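Local coordinates for uncharacterized protein (Bacteroides caccae, PDB 3NO2) that is of unknown function but folds as a six-bladed beta-propeller related to Mal s 1 allergenic protein-like sequences, at residues A82-W94 with I101-K113. Numbering follows the deposited sequence.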
ATOM      1  N   ALA A  82      -4.629  -1.050  -5.416  1.00  5.07           N
ATOM      2  CA  ALA A  82      -4.167  -1.204  -6.801  1.00  5.70           C
ATOM      3  C   ALA A  82      -2.766  -1.832  -6.758  1.00  5.36           C
ATOM      4  O   ALA A  82      -1.809  -1.150  -6.410  1.00  7.26           O
ATOM      5  CB  ALA A  82      -4.166   0.120  -7.512  1.00  7.55           C
ATOM      6  N   ARG A  83      -2.637  -3.105  -7.109  1.00  6.01           N
ATOM      7  CA  ARG A  83      -1.351  -3.808  -7.107  1.00  8.35           C
ATOM      8  C   ARG A  83      -1.268  -4.698  -8.335  1.00  8.62           C
ATOM      9  O   ARG A  83      -2.264  -5.011  -8.980  1.00  8.08           O
ATOM     10  CB  ARG A  83      -1.145  -4.618  -5.827  1.00  8.17           C
ATOM     11  CG  ARG A  83      -2.127  -5.770  -5.701  1.00  9.80           C
ATOM     12  CD  ARG A  83      -1.805  -6.685  -4.558  1.00 12.55           C
ATOM     13  NE  ARG A  83      -1.930  -6.042  -3.268  1.00 12.37           N
ATOM     14  CZ  ARG A  83      -0.929  -5.712  -2.464  1.00  9.10           C
ATOM     15  NH1 ARG A  83       0.323  -5.968  -2.801  1.00 12.16           N
ATOM     16  NH2 ARG A  83      -1.195  -5.180  -1.298  1.00 10.54           N
ATOM     17  N   ILE A  84      -0.047  -5.115  -8.659  1.00  8.56           N
ATOM     18  CA  ILE A  84       0.205  -6.147  -9.656  1.00  7.96           C
ATOM     19  C   ILE A  84       0.511  -7.442  -8.932  1.00  8.69           C
ATOM     20  O   ILE A  84       1.424  -7.497  -8.074  1.00  9.87           O
ATOM     21  CB  ILE A  84       1.336  -5.731 -10.588  1.00  9.00           C
ATOM     22  CG1 ILE A  84       0.995  -4.432 -11.323  1.00  9.50           C
ATOM     23  CG2 ILE A  84       1.686  -6.899 -11.550  1.00 11.21           C
ATOM     24  CD1 ILE A  84      -0.182  -4.492 -12.311  1.00  9.95           C
ATOM     25  N   LEU A  85      -0.279  -8.466  -9.226  1.00  9.62           N
ATOM     26  CA  LEU A  85      -0.121  -9.761  -8.625  1.00 11.41           C
ATOM     27  C   LEU A  85       1.089 -10.499  -9.247  1.00 11.94           C
ATOM     28  O   LEU A  85       1.559 -10.137 -10.322  1.00 12.00           O
ATOM     29  CB  LEU A  85      -1.369 -10.591  -8.898  1.00  9.78           C
ATOM     30  CG  LEU A  85      -2.652 -10.076  -8.251  1.00 10.81           C
ATOM     31  CD1 LEU A  85      -3.829 -10.873  -8.763  1.00 13.67           C
ATOM     32  CD2 LEU A  85      -2.545 -10.115  -6.708  1.00 11.64           C
ATOM     33  N   PRO A  86       1.600 -11.498  -8.543  1.00 13.60           N
ATOM     34  CA  PRO A  86       2.684 -12.324  -9.140  1.00 13.10           C
ATOM     35  C   PRO A  86       2.389 -12.883 -10.521  1.00 15.61           C
ATOM     36  O   PRO A  86       3.343 -13.034 -11.308  1.00 18.03           O
ATOM     37  CB  PRO A  86       2.864 -13.442  -8.116  1.00 16.48           C
ATOM     38  CG  PRO A  86       2.431 -12.813  -6.799  1.00 17.46           C
ATOM     39  CD  PRO A  86       1.317 -11.832  -7.146  1.00 14.87           C
ATOM     40  N   ASP A  87       1.129 -13.152 -10.830  1.00 13.05           N
ATOM     41  CA  ASP A  87       0.738 -13.622 -12.165  1.00 13.98           C
ATOM     42  C   ASP A  87       0.702 -12.530 -13.266  1.00 15.37           C
ATOM     43  O   ASP A  87       0.405 -12.851 -14.443  1.00 14.90           O
ATOM     44  CB  ASP A  87      -0.545 -14.433 -12.098  1.00 14.57           C
ATOM     45  CG  ASP A  87      -1.790 -13.595 -11.780  1.00 16.51           C
ATOM     46  OD1 ASP A  87      -1.716 -12.351 -11.779  1.00 14.10           O
ATOM     47  OD2 ASP A  87      -2.847 -14.234 -11.573  1.00 18.67           O
ATOM     48  N   GLY A  88       0.987 -11.269 -12.902  1.00 12.28           N
ATOM     49  CA  GLY A  88       1.020 -10.167 -13.813  1.00 11.80           C
ATOM     50  C   GLY A  88      -0.307  -9.416 -13.997  1.00 10.41           C
ATOM     51  O   GLY A  88      -0.322  -8.331 -14.571  1.00 12.88           O
ATOM     52  N   ASN A  89      -1.386  -9.979 -13.474  1.00 10.65           N
ATOM     53  CA  ASN A  89      -2.660  -9.280 -13.530  1.00  9.82           C
ATOM     54  C   ASN A  89      -2.748  -8.215 -12.441  1.00  9.78           C
ATOM     55  O   ASN A  89      -2.023  -8.278 -11.452  1.00 11.08           O
ATOM     56  CB  ASN A  89      -3.811 -10.276 -13.429  1.00 11.45           C
ATOM     57  CG  ASN A  89      -3.862 -11.199 -14.637  1.00 10.66           C
ATOM     58  OD1 ASN A  89      -3.716 -10.732 -15.764  1.00 13.00           O
ATOM     59  ND2 ASN A  89      -4.100 -12.476 -14.383  1.00 15.34           N
ATOM     60  N   ALA A  90      -3.615  -7.242 -12.627  1.00  8.21           N
ATOM     61  CA  ALA A  90      -3.863  -6.220 -11.610  1.00  7.31           C
ATOM     62  C   ALA A  90      -4.940  -6.649 -10.653  1.00  8.12           C
ATOM     63  O   ALA A  90      -5.865  -7.392 -11.034  1.00  9.49           O
ATOM     64  CB  ALA A  90      -4.306  -4.899 -12.270  1.00  8.71           C
ATOM     65  N   LEU A  91      -4.809  -6.216  -9.405  0.50  6.89           N
ATOM     66  CA  LEU A  91      -5.824  -6.381  -8.371  0.50  5.99           C
ATOM     67  C   LEU A  91      -6.175  -4.948  -7.971  0.50  5.06           C
ATOM     68  O   LEU A  91      -5.287  -4.136  -7.605  0.50  4.52           O
ATOM     69  CB  LEU A  91      -5.289  -7.149  -7.155  0.50  7.19           C
ATOM     70  CG  LEU A  91      -6.263  -7.427  -5.996  0.50 10.00           C
ATOM     71  CD1 LEU A  91      -7.233  -8.559  -6.322  0.50  9.31           C
ATOM     72  CD2 LEU A  91      -5.521  -7.762  -4.696  0.50 12.01           C
ATOM     73  N   VAL A  92      -7.461  -4.600  -8.053  1.00  6.35           N
ATOM     74  CA  VAL A  92      -7.954  -3.316  -7.553  1.00  5.73           C
ATOM     75  C   VAL A  92      -9.130  -3.558  -6.637  1.00  6.17           C
ATOM     76  O   VAL A  92      -9.778  -4.603  -6.702  1.00  7.01           O
ATOM     77  CB  VAL A  92      -8.320  -2.359  -8.676  1.00  5.98           C
ATOM     78  CG1 VAL A  92      -7.104  -2.060  -9.601  1.00  8.02           C
ATOM     79  CG2 VAL A  92      -9.545  -2.850  -9.492  1.00  7.87           C
ATOM     80  N   ALA A  93      -9.485  -2.616  -5.783  1.00  5.26           N
ATOM     81  CA  ALA A  93     -10.605  -2.805  -4.872  1.00  5.82           C
ATOM     82  C   ALA A  93     -11.136  -1.474  -4.363  1.00  5.44           C
ATOM     83  O   ALA A  93     -10.352  -0.558  -4.119  1.00  5.02           O
ATOM     84  CB  ALA A  93     -10.239  -3.722  -3.662  1.00  5.97           C
ATOM     85  N   TRP A  94     -12.454  -1.428  -4.143  1.00  4.74           N
ATOM     86  CA  TRP A  94     -13.097  -0.276  -3.562  1.00  4.92           C
ATOM     87  C   TRP A  94     -13.828  -0.601  -2.275  1.00  5.51           C
ATOM     88  O   TRP A  94     -14.509  -1.618  -2.119  1.00  5.89           O
ATOM     89  CB  TRP A  94     -13.998   0.469  -4.558  1.00  5.68           C
ATOM     90  CG  TRP A  94     -15.271  -0.168  -5.001  1.00  5.29           C
ATOM     91  CD1 TRP A  94     -16.421  -0.359  -4.292  1.00  6.93           C
ATOM     92  CD2 TRP A  94     -15.548  -0.645  -6.330  1.00  5.95           C
ATOM     93  NE1 TRP A  94     -17.383  -0.929  -5.084  1.00  7.22           N
ATOM     94  CE2 TRP A  94     -16.874  -1.095  -6.343  1.00  6.20           C
ATOM     95  CE3 TRP A  94     -14.800  -0.703  -7.500  1.00  6.55           C
ATOM     96  CZ2 TRP A  94     -17.467  -1.619  -7.500  1.00  7.74           C
ATOM     97  CZ3 TRP A  94     -15.412  -1.207  -8.672  1.00  9.01           C
ATOM     98  CH2 TRP A  94     -16.714  -1.667  -8.629  1.00  8.59           C
ATOM     99  N   ILE A 101     -13.666  -6.307  -4.900  1.00  6.43           N
ATOM    100  CA  ILE A 101     -12.338  -6.620  -5.414  1.00  6.17           C
ATOM    101  C   ILE A 101     -12.485  -7.069  -6.862  1.00  6.89           C
ATOM    102  O   ILE A 101     -13.387  -7.869  -7.181  1.00  7.39           O
ATOM    103  CB  ILE A 101     -11.707  -7.747  -4.579  1.00  6.88           C
ATOM    104  CG1 ILE A 101     -11.487  -7.315  -3.138  1.00  8.55           C
ATOM    105  CG2 ILE A 101     -10.404  -8.271  -5.227  1.00  7.88           C
ATOM    106  CD1 ILE A 101     -11.305  -8.502  -2.156  1.00  9.41           C
ATOM    107  N   LEU A 102     -11.645  -6.559  -7.740  1.00  6.03           N
ATOM    108  CA  LEU A 102     -11.571  -6.978  -9.149  1.00  6.18           C
ATOM    109  C   LEU A 102     -10.151  -7.371  -9.471  1.00  7.63           C
ATOM    110  O   LEU A 102      -9.187  -6.681  -9.097  1.00  7.99           O
ATOM    111  CB  LEU A 102     -11.972  -5.835 -10.071  1.00  7.23           C
ATOM    112  CG  LEU A 102     -13.349  -5.202  -9.871  1.00  6.25           C
ATOM    113  CD1 LEU A 102     -13.455  -3.936 -10.771  1.00 10.05           C
ATOM    114  CD2 LEU A 102     -14.502  -6.242 -10.166  1.00  8.51           C
ATOM    115  N   GLU A 103      -9.997  -8.473 -10.204  1.00  7.20           N
ATOM    116  CA  GLU A 103      -8.738  -8.773 -10.891  1.00  8.01           C
ATOM    117  C   GLU A 103      -8.937  -8.390 -12.337  1.00  6.83           C
ATOM    118  O   GLU A 103     -10.002  -8.645 -12.910  1.00  7.97           O
ATOM    119  CB  GLU A 103      -8.345 -10.249 -10.716  1.00  8.09           C
ATOM    120  CG  GLU A 103      -8.066 -10.557  -9.271  1.00  8.34           C
ATOM    121  CD  GLU A 103      -7.576 -11.935  -8.975  1.00 11.26           C
ATOM    122  OE1 GLU A 103      -7.127 -12.630  -9.918  1.00 14.87           O
ATOM    123  OE2 GLU A 103      -7.591 -12.337  -7.788  1.00 11.34           O
ATOM    124  N   VAL A 104      -7.944  -7.766 -12.935  1.00  7.73           N
ATOM    125  CA  VAL A 104      -8.103  -7.068 -14.214  1.00  8.36           C
ATOM    126  C   VAL A 104      -6.872  -7.362 -15.065  1.00 10.05           C
ATOM    127  O   VAL A 104      -5.746  -7.405 -14.553  1.00 10.76           O
ATOM    128  CB  VAL A 104      -8.219  -5.538 -14.011  1.00  9.73           C
ATOM    129  CG1 VAL A 104      -8.431  -4.769 -15.307  1.00 13.38           C
ATOM    130  CG2 VAL A 104      -9.374  -5.238 -12.989  1.00 10.90           C
ATOM    131  N   ASN A 105      -7.048  -7.625 -16.353  1.00  8.81           N
ATOM    132  CA  ASN A 105      -5.901  -7.838 -17.221  1.00 10.61           C
ATOM    133  C   ASN A 105      -5.347  -6.524 -17.729  1.00 11.02           C
ATOM    134  O   ASN A 105      -5.894  -5.448 -17.421  1.00 10.77           O
ATOM    135  CB  ASN A 105      -6.219  -8.863 -18.353  1.00 11.05           C
ATOM    136  CG  ASN A 105      -7.192  -8.371 -19.344  1.00 10.61           C
ATOM    137  OD1 ASN A 105      -7.528  -7.181 -19.456  1.00 11.00           O
ATOM    138  ND2 ASN A 105      -7.740  -9.348 -20.135  1.00 13.03           N
HETATM  139  N   MSE A 106      -4.309  -6.578 -18.569  0.50 12.06           N
HETATM  140  CA  MSE A 106      -3.660  -5.358 -19.061  0.50 13.33           C
HETATM  141  C   MSE A 106      -4.497  -4.560 -20.024  0.50 16.32           C
HETATM  142  O   MSE A 106      -4.209  -3.390 -20.305  0.50 17.63           O
HETATM  143  CB  MSE A 106      -2.316  -5.680 -19.710  0.50 14.75           C
HETATM  144  CG  MSE A 106      -1.303  -6.232 -18.740  0.50 12.69           C
HETATM  145 SE   MSE A 106      -0.957  -5.114 -17.171  0.37 13.74          SE
HETATM  146  CE  MSE A 106      -2.143  -5.957 -15.812  0.50  6.34           C
ATOM    147  N   LYS A 107      -5.534  -5.189 -20.547  1.00 18.71           N
ATOM    148  CA  LYS A 107      -6.531  -4.507 -21.396  1.00 19.27           C
ATOM    149  C   LYS A 107      -7.649  -3.827 -20.619  1.00 21.20           C
ATOM    150  O   LYS A 107      -8.540  -3.225 -21.213  1.00 23.92           O
ATOM    151  CB  LYS A 107      -7.137  -5.517 -22.381  1.00 24.17           C
ATOM    152  CG  LYS A 107      -6.192  -5.910 -23.496  1.00 32.82           C
ATOM    153  CD  LYS A 107      -6.809  -6.903 -24.486  1.00 41.40           C
ATOM    154  CE  LYS A 107      -5.823  -7.150 -25.638  1.00 51.03           C
ATOM    155  NZ  LYS A 107      -6.182  -8.286 -26.553  1.00 53.70           N
ATOM    156  N   GLY A 108      -7.657  -3.964 -19.296  1.00 16.10           N
ATOM    157  CA  GLY A 108      -8.729  -3.445 -18.473  1.00 17.09           C
ATOM    158  C   GLY A 108      -9.985  -4.298 -18.375  1.00 15.08           C
ATOM    159  O   GLY A 108     -11.009  -3.817 -17.891  1.00 18.41           O
ATOM    160  N   GLU A 109      -9.902  -5.555 -18.792  1.00 12.20           N
ATOM    161  CA  GLU A 109     -11.039  -6.463 -18.695  1.00 12.35           C
ATOM    162  C   GLU A 109     -11.042  -7.134 -17.339  1.00 10.48           C
ATOM    163  O   GLU A 109      -9.995  -7.540 -16.848  1.00 10.10           O
ATOM    164  CB  GLU A 109     -10.941  -7.556 -19.747  1.00 13.95           C
ATOM    165  CG  GLU A 109     -10.999  -6.996 -21.170  1.00 17.80           C
ATOM    166  CD  GLU A 109     -10.715  -8.034 -22.232  1.00 21.65           C
ATOM    167  OE1 GLU A 109      -9.953  -9.012 -22.050  1.00 16.79           O
ATOM    168  OE2 GLU A 109     -11.291  -7.849 -23.311  1.00 38.17           O
ATOM    169  N   VAL A 110     -12.235  -7.342 -16.788  1.00  9.27           N
ATOM    170  CA  VAL A 110     -12.400  -7.972 -15.512  1.00  8.90           C
ATOM    171  C   VAL A 110     -12.226  -9.472 -15.602  1.00  8.40           C
ATOM    172  O   VAL A 110     -12.959 -10.164 -16.358  1.00 10.47           O
ATOM    173  CB  VAL A 110     -13.751  -7.620 -14.880  1.00  9.12           C
ATOM    174  CG1 VAL A 110     -13.989  -8.413 -13.602  1.00 11.04           C
ATOM    175  CG2 VAL A 110     -13.828  -6.103 -14.662  1.00 11.68           C
ATOM    176  N   LEU A 111     -11.291 -10.024 -14.861  1.00  7.54           N
ATOM    177  CA  LEU A 111     -10.988 -11.452 -14.776  1.00  9.66           C
ATOM    178  C   LEU A 111     -11.706 -12.144 -13.639  1.00 11.11           C
ATOM    179  O   LEU A 111     -11.949 -13.372 -13.696  1.00 14.91           O
ATOM    180  CB  LEU A 111      -9.484 -11.673 -14.573  1.00 10.07           C
ATOM    181  CG  LEU A 111      -8.567 -11.088 -15.634  1.00  9.57           C
ATOM    182  CD1 LEU A 111      -7.111 -11.337 -15.237  1.00 13.14           C
ATOM    183  CD2 LEU A 111      -8.903 -11.650 -16.991  1.00 11.56           C
ATOM    184  N   SER A 112     -12.031 -11.391 -12.606  0.50  9.46           N
ATOM    185  CA  SER A 112     -12.856 -11.907 -11.544  0.50  9.57           C
ATOM    186  C   SER A 112     -13.347 -10.774 -10.694  0.50  8.45           C
ATOM    187  O   SER A 112     -12.838  -9.650 -10.774  0.50  8.40           O
ATOM    188  CB  SER A 112     -12.097 -12.899 -10.667  0.50 10.69           C
ATOM    189  OG  SER A 112     -11.102 -12.272  -9.884  0.50 17.24           O
ATOM    190  N   LYS A 113     -14.350 -11.094  -9.897  1.00  8.16           N
ATOM    191  CA  LYS A 113     -15.000 -10.129  -9.016  1.00  7.88           C
ATOM    192  C   LYS A 113     -15.385 -10.784  -7.732  1.00  7.43           C
ATOM    193  O   LYS A 113     -15.961 -11.898  -7.757  1.00  9.22           O
ATOM    194  CB  LYS A 113     -16.233  -9.588  -9.689  1.00  8.88           C
ATOM    195  CG  LYS A 113     -16.982  -8.586  -8.888  1.00  9.24           C
ATOM    196  CD  LYS A 113     -18.212  -8.085  -9.708  1.00 14.39           C
ATOM    197  CE  LYS A 113     -18.954  -7.004  -9.041  1.00 15.88           C
ATOM    198  NZ  LYS A 113     -20.234  -6.747  -9.883  1.00 14.96           N
TER
HETATM  199  O   HOH W   1      -5.364 -13.048 -11.868  1.00 23.68           O
HETATM  200  O   HOH W   2      -2.718  -9.126 -17.425  1.00 34.61           O
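Leu-91 and Glu-103 face each other as a non-hydrogen-bonded pair of the antiparallel hairpin that forms the middle of a propeller blade. With CG anti to the backbone N (chi1 -179°), Leu-91 in one of its two conformers slants over its neighbours, CD1 lying 3.7 Å from Glu-103 CG and beside Ile-101. The Glu-103 chain runs out extended, and Leu-85 lies across it nearly at right angles, its CD1 3.9 Å from the carboxylate carbon CD of Glu-103. That carboxylate is well satisfied: OE2 is hydrogen-bonded to Tyr-138 OH and forms a salt bridge with Lys-132, while OE1 accepts from a water that also donates to Asp-87 OD2 and accepts from Asn-89 ND2. The same Asp-87 closes an Asx turn onto Asn-89 N. Leu-111 lays CD1 over the face of the Asn-89 amide, 3.3 Å from Asn-89 CG, the two side chains nearly perpendicular.

On the other face, Val-92 CG2 touches Leu-102 CB and Val-104 CG2, and Leu-102 CD1 approaches Trp-94 CZ3 obliquely at 4.0 Å. Selenomethionine Met-106, folded back at its CB-CG and CG-SE bonds, in one of two conformers brings CE near Gly-88 O and Ala-90 N. Reciprocal backbone bonds join Ala-90 to Val-104 and Val-92 to Leu-102, the latter pair nearly straight (Leu-102 N to Val-92 O, 174°).

Strand 99-104 pairs with the outermost strand 110-116 through a classic beta bulge, Leu-111 and Ser-112 both opposite Glu-103. Strands 50-53 and 57-61 of the preceding blade cover the Ala-90 and Val-92 face, whereas Tyr-138 of strand 138-142 in the next blade packs on Leu-91 and Ile-101.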